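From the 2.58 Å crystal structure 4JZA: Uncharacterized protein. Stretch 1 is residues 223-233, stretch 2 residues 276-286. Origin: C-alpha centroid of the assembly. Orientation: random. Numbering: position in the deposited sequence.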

# COMPACT_ATOMS: atom_id res chain seq x y z
N ASN A 223 -12.34 -41.86 -6.78
CA ASN A 223 -12.47 -42.19 -8.22
C ASN A 223 -11.27 -41.75 -9.02
O ASN A 223 -10.96 -42.34 -10.08
CB ASN A 223 -13.72 -41.55 -8.85
CG ASN A 223 -14.99 -42.22 -8.38
OD1 ASN A 223 -14.93 -43.24 -7.71
ND2 ASN A 223 -16.13 -41.64 -8.71
N PHE A 224 -10.65 -40.68 -8.57
CA PHE A 224 -9.42 -40.21 -9.17
C PHE A 224 -8.27 -41.17 -8.87
O PHE A 224 -7.45 -41.45 -9.75
CB PHE A 224 -9.06 -38.81 -8.69
CG PHE A 224 -7.73 -38.36 -9.20
CD1 PHE A 224 -7.56 -38.12 -10.56
CD2 PHE A 224 -6.65 -38.31 -8.37
CE1 PHE A 224 -6.34 -37.78 -11.07
CE2 PHE A 224 -5.42 -37.98 -8.87
CZ PHE A 224 -5.27 -37.71 -10.22
N LEU A 225 -8.19 -41.66 -7.65
CA LEU A 225 -7.09 -42.53 -7.26
C LEU A 225 -7.08 -43.86 -8.01
O LEU A 225 -6.03 -44.37 -8.38
CB LEU A 225 -7.13 -42.79 -5.78
CG LEU A 225 -6.73 -41.59 -4.94
CD1 LEU A 225 -6.69 -42.02 -3.50
CD2 LEU A 225 -5.39 -41.02 -5.35
N LEU A 226 -8.27 -44.41 -8.25
CA LEU A 226 -8.41 -45.64 -9.02
C LEU A 226 -7.99 -45.32 -10.45
O LEU A 226 -7.00 -45.86 -10.94
CB LEU A 226 -9.85 -46.21 -8.92
CG LEU A 226 -10.21 -46.61 -7.46
CD1 LEU A 226 -11.71 -46.77 -7.26
CD2 LEU A 226 -9.46 -47.85 -6.98
N ASN A 227 -8.70 -44.40 -11.10
CA ASN A 227 -8.29 -43.89 -12.43
C ASN A 227 -6.78 -43.54 -12.57
O ASN A 227 -6.24 -43.54 -13.67
CB ASN A 227 -9.14 -42.66 -12.79
CG ASN A 227 -8.87 -42.15 -14.19
OD1 ASN A 227 -8.69 -42.93 -15.11
ND2 ASN A 227 -8.85 -40.84 -14.35
N TRP A 228 -6.11 -43.22 -11.46
CA TRP A 228 -4.69 -42.87 -11.47
C TRP A 228 -3.80 -44.10 -11.51
O TRP A 228 -3.08 -44.30 -12.49
CB TRP A 228 -4.32 -42.01 -10.26
CG TRP A 228 -2.83 -41.64 -10.15
CD1 TRP A 228 -2.03 -41.79 -9.06
CD2 TRP A 228 -2.00 -41.04 -11.18
NE1 TRP A 228 -0.75 -41.34 -9.33
CE2 TRP A 228 -0.71 -40.87 -10.62
CE3 TRP A 228 -2.22 -40.65 -12.52
CZ2 TRP A 228 0.35 -40.31 -11.36
CZ3 TRP A 228 -1.15 -40.09 -13.26
CH2 TRP A 228 0.11 -39.93 -12.67
N ALA A 229 -3.85 -44.92 -10.46
CA ALA A 229 -3.11 -46.18 -10.46
C ALA A 229 -3.48 -47.09 -11.65
O ALA A 229 -2.76 -48.05 -11.93
CB ALA A 229 -3.31 -46.91 -9.13
N SER A 230 -4.57 -46.77 -12.36
CA SER A 230 -4.88 -47.34 -13.69
C SER A 230 -4.01 -46.78 -14.83
O SER A 230 -3.54 -47.53 -15.69
CB SER A 230 -6.36 -47.11 -14.04
OG SER A 230 -6.58 -47.04 -15.45
N ILE A 231 -3.88 -45.45 -14.86
CA ILE A 231 -3.05 -44.75 -15.86
C ILE A 231 -1.56 -45.08 -15.67
O ILE A 231 -0.79 -45.09 -16.63
CB ILE A 231 -3.29 -43.21 -15.80
CG1 ILE A 231 -4.69 -42.88 -16.30
CG2 ILE A 231 -2.29 -42.44 -16.65
CD1 ILE A 231 -5.19 -41.53 -15.84
N LYS A 232 -1.16 -45.37 -14.44
CA LYS A 232 0.22 -45.78 -14.16
C LYS A 232 0.57 -47.20 -14.64
O LYS A 232 1.74 -47.56 -14.71
CB LYS A 232 0.50 -45.67 -12.66
CG LYS A 232 0.65 -44.22 -12.20
CD LYS A 232 0.50 -44.00 -10.70
CE LYS A 232 1.14 -45.09 -9.84
NZ LYS A 232 0.21 -45.48 -8.75
N LYS A 233 -0.43 -47.99 -14.97
CA LYS A 233 -0.17 -49.25 -15.65
C LYS A 233 0.00 -49.03 -17.17
O LYS A 233 0.88 -49.63 -17.79
CB LYS A 233 -1.29 -50.24 -15.33
CG LYS A 233 -1.34 -50.63 -13.86
CD LYS A 233 -2.35 -51.74 -13.58
CE LYS A 233 -1.73 -52.92 -12.82
NZ LYS A 233 -2.72 -53.64 -11.98
N SER A 276 7.52 -37.07 -5.21
CA SER A 276 6.59 -37.07 -4.08
C SER A 276 5.10 -37.12 -4.52
O SER A 276 4.20 -37.13 -3.68
CB SER A 276 6.87 -35.89 -3.14
OG SER A 276 6.96 -34.69 -3.85
N LEU A 277 4.83 -37.23 -5.82
CA LEU A 277 3.46 -37.20 -6.32
C LEU A 277 2.51 -38.20 -5.63
O LEU A 277 1.49 -37.81 -5.08
CB LEU A 277 3.43 -37.38 -7.84
CG LEU A 277 2.10 -37.12 -8.57
CD1 LEU A 277 2.32 -36.53 -9.96
CD2 LEU A 277 1.25 -38.39 -8.68
N ASP A 278 2.84 -39.50 -5.69
CA ASP A 278 1.99 -40.57 -5.09
C ASP A 278 1.86 -40.47 -3.58
O ASP A 278 0.87 -40.91 -3.03
CB ASP A 278 2.45 -41.99 -5.49
CG ASP A 278 1.73 -42.52 -6.73
OD1 ASP A 278 0.48 -42.45 -6.79
OD2 ASP A 278 2.41 -43.01 -7.66
N LYS A 279 2.85 -39.89 -2.93
CA LYS A 279 2.81 -39.71 -1.48
C LYS A 279 1.76 -38.68 -1.12
O LYS A 279 0.94 -38.87 -0.23
CB LYS A 279 4.16 -39.24 -0.98
CG LYS A 279 4.22 -39.05 0.52
CD LYS A 279 5.53 -38.39 0.93
CE LYS A 279 5.80 -38.65 2.41
NZ LYS A 279 6.72 -37.64 2.99
N LYS A 280 1.80 -37.57 -1.86
CA LYS A 280 0.90 -36.45 -1.63
C LYS A 280 -0.55 -36.85 -1.87
O LYS A 280 -1.44 -36.42 -1.16
CB LYS A 280 1.29 -35.27 -2.51
CG LYS A 280 2.39 -34.43 -1.89
CD LYS A 280 3.00 -33.46 -2.88
CE LYS A 280 4.00 -32.57 -2.17
NZ LYS A 280 4.69 -31.70 -3.16
N LEU A 281 -0.77 -37.66 -2.89
CA LEU A 281 -2.09 -38.18 -3.15
C LEU A 281 -2.65 -38.92 -1.92
O LEU A 281 -3.77 -38.62 -1.50
CB LEU A 281 -2.10 -39.08 -4.40
CG LEU A 281 -1.88 -38.35 -5.72
CD1 LEU A 281 -1.89 -39.36 -6.86
CD2 LEU A 281 -2.96 -37.30 -5.94
N THR A 282 -1.91 -39.88 -1.36
CA THR A 282 -2.49 -40.69 -0.27
C THR A 282 -2.57 -39.86 1.02
O THR A 282 -3.33 -40.15 1.92
CB THR A 282 -1.83 -42.10 -0.09
OG1 THR A 282 -0.41 -41.97 0.11
CG2 THR A 282 -2.17 -43.10 -1.32
N GLN A 283 -1.81 -38.78 1.05
CA GLN A 283 -1.89 -37.80 2.12
C GLN A 283 -3.10 -36.85 2.03
O GLN A 283 -3.57 -36.35 3.06
CB GLN A 283 -0.61 -37.00 2.05
CG GLN A 283 -0.44 -35.87 3.03
CD GLN A 283 0.76 -35.05 2.64
OE1 GLN A 283 0.61 -33.93 2.11
NE2 GLN A 283 1.95 -35.65 2.77
N PHE A 284 -3.61 -36.61 0.82
CA PHE A 284 -4.85 -35.85 0.62
C PHE A 284 -6.09 -36.70 0.95
O PHE A 284 -6.99 -36.22 1.65
CB PHE A 284 -4.93 -35.26 -0.81
CG PHE A 284 -6.01 -34.20 -1.00
CD1 PHE A 284 -6.28 -33.25 -0.02
CD2 PHE A 284 -6.73 -34.15 -2.18
CE1 PHE A 284 -7.26 -32.29 -0.18
CE2 PHE A 284 -7.71 -33.18 -2.36
CZ PHE A 284 -7.98 -32.25 -1.36
N LYS A 285 -6.11 -37.96 0.49
CA LYS A 285 -7.15 -38.97 0.87
C LYS A 285 -7.33 -38.98 2.37
O LYS A 285 -8.46 -38.94 2.86
CB LYS A 285 -6.77 -40.39 0.39
CG LYS A 285 -7.82 -41.49 0.57
CD LYS A 285 -7.16 -42.85 0.84
CE LYS A 285 -8.03 -44.09 0.56
NZ LYS A 285 -8.95 -43.99 -0.61
N LYS A 286 -6.20 -39.01 3.07
CA LYS A 286 -6.19 -39.02 4.52
C LYS A 286 -6.68 -37.70 5.08
O LYS A 286 -7.42 -37.68 6.05
CB LYS A 286 -4.78 -39.33 5.03
CG LYS A 286 -4.73 -40.19 6.28
CD LYS A 286 -4.58 -39.38 7.57
CE LYS A 286 -3.18 -38.79 7.75
NZ LYS A 286 -2.14 -39.83 8.00

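Both stretches are helical, and each belongs to a helix that extends beyond it in the chain. The two helices run nearly antiparallel, with 160° between their N-to-C directions. Their axes come no closer than 11.4 Å, so side chains must bridge the gap. The backbones are nearest at Leu225 and Leu281, whose CA atoms lie 7.8 Å apart. Within each helix, i to i+4 hydrogen bonds hold the backbone, for example from Lys232 N to Trp228 O at 2.9 Å and from Phe284 N to Lys280 O at 2.9 Å.

On the first helix, Phe224, Leu225, Trp228 and Lys232 point toward the second. Steps of three or four residues lead from Phe224 and Leu225 to Trp228 and Lys232, along one side of the helix. Leu277, Leu281 and Lys285 do the same in return.

Leu281 is the hub of the apolar contact. Leu281 CD2 meets the edge of the Phe224 ring, 3.9 Å from Phe224 CE2. Leu281 CB lies 3.9 Å from Leu225 CD2, and Leu281 CD1 is 3.3 Å from Trp228 CD1. Leu277 adds a second contact to the indole, with its CD2 3.4 Å from Trp228 CZ2. Both leucines approach the indole obliquely.

Polar bonding centres on Asp278. Its CA-to-CB bond points sideways, but the carboxylate end comes nearer to the first helix. Trp228 NE1 donates a weak hydrogen bond to Asp278 OD1, 3.0 Å long, with a bent N-H...O angle of 135°. The buried indole thus combines apolar packing with a polar link. Lys232 NZ forms a salt bridge with the same carboxylate, 3.5 Å from Asp278 OD2, pairing opposite charges.

Near the start of stretch 1, Lys285 NZ lies 4.2 Å from Leu225 CD1. A methyl accepts no hydrogen bond, so this is packing only. The contact is modest overall, burying 347 Å² summed over both sides.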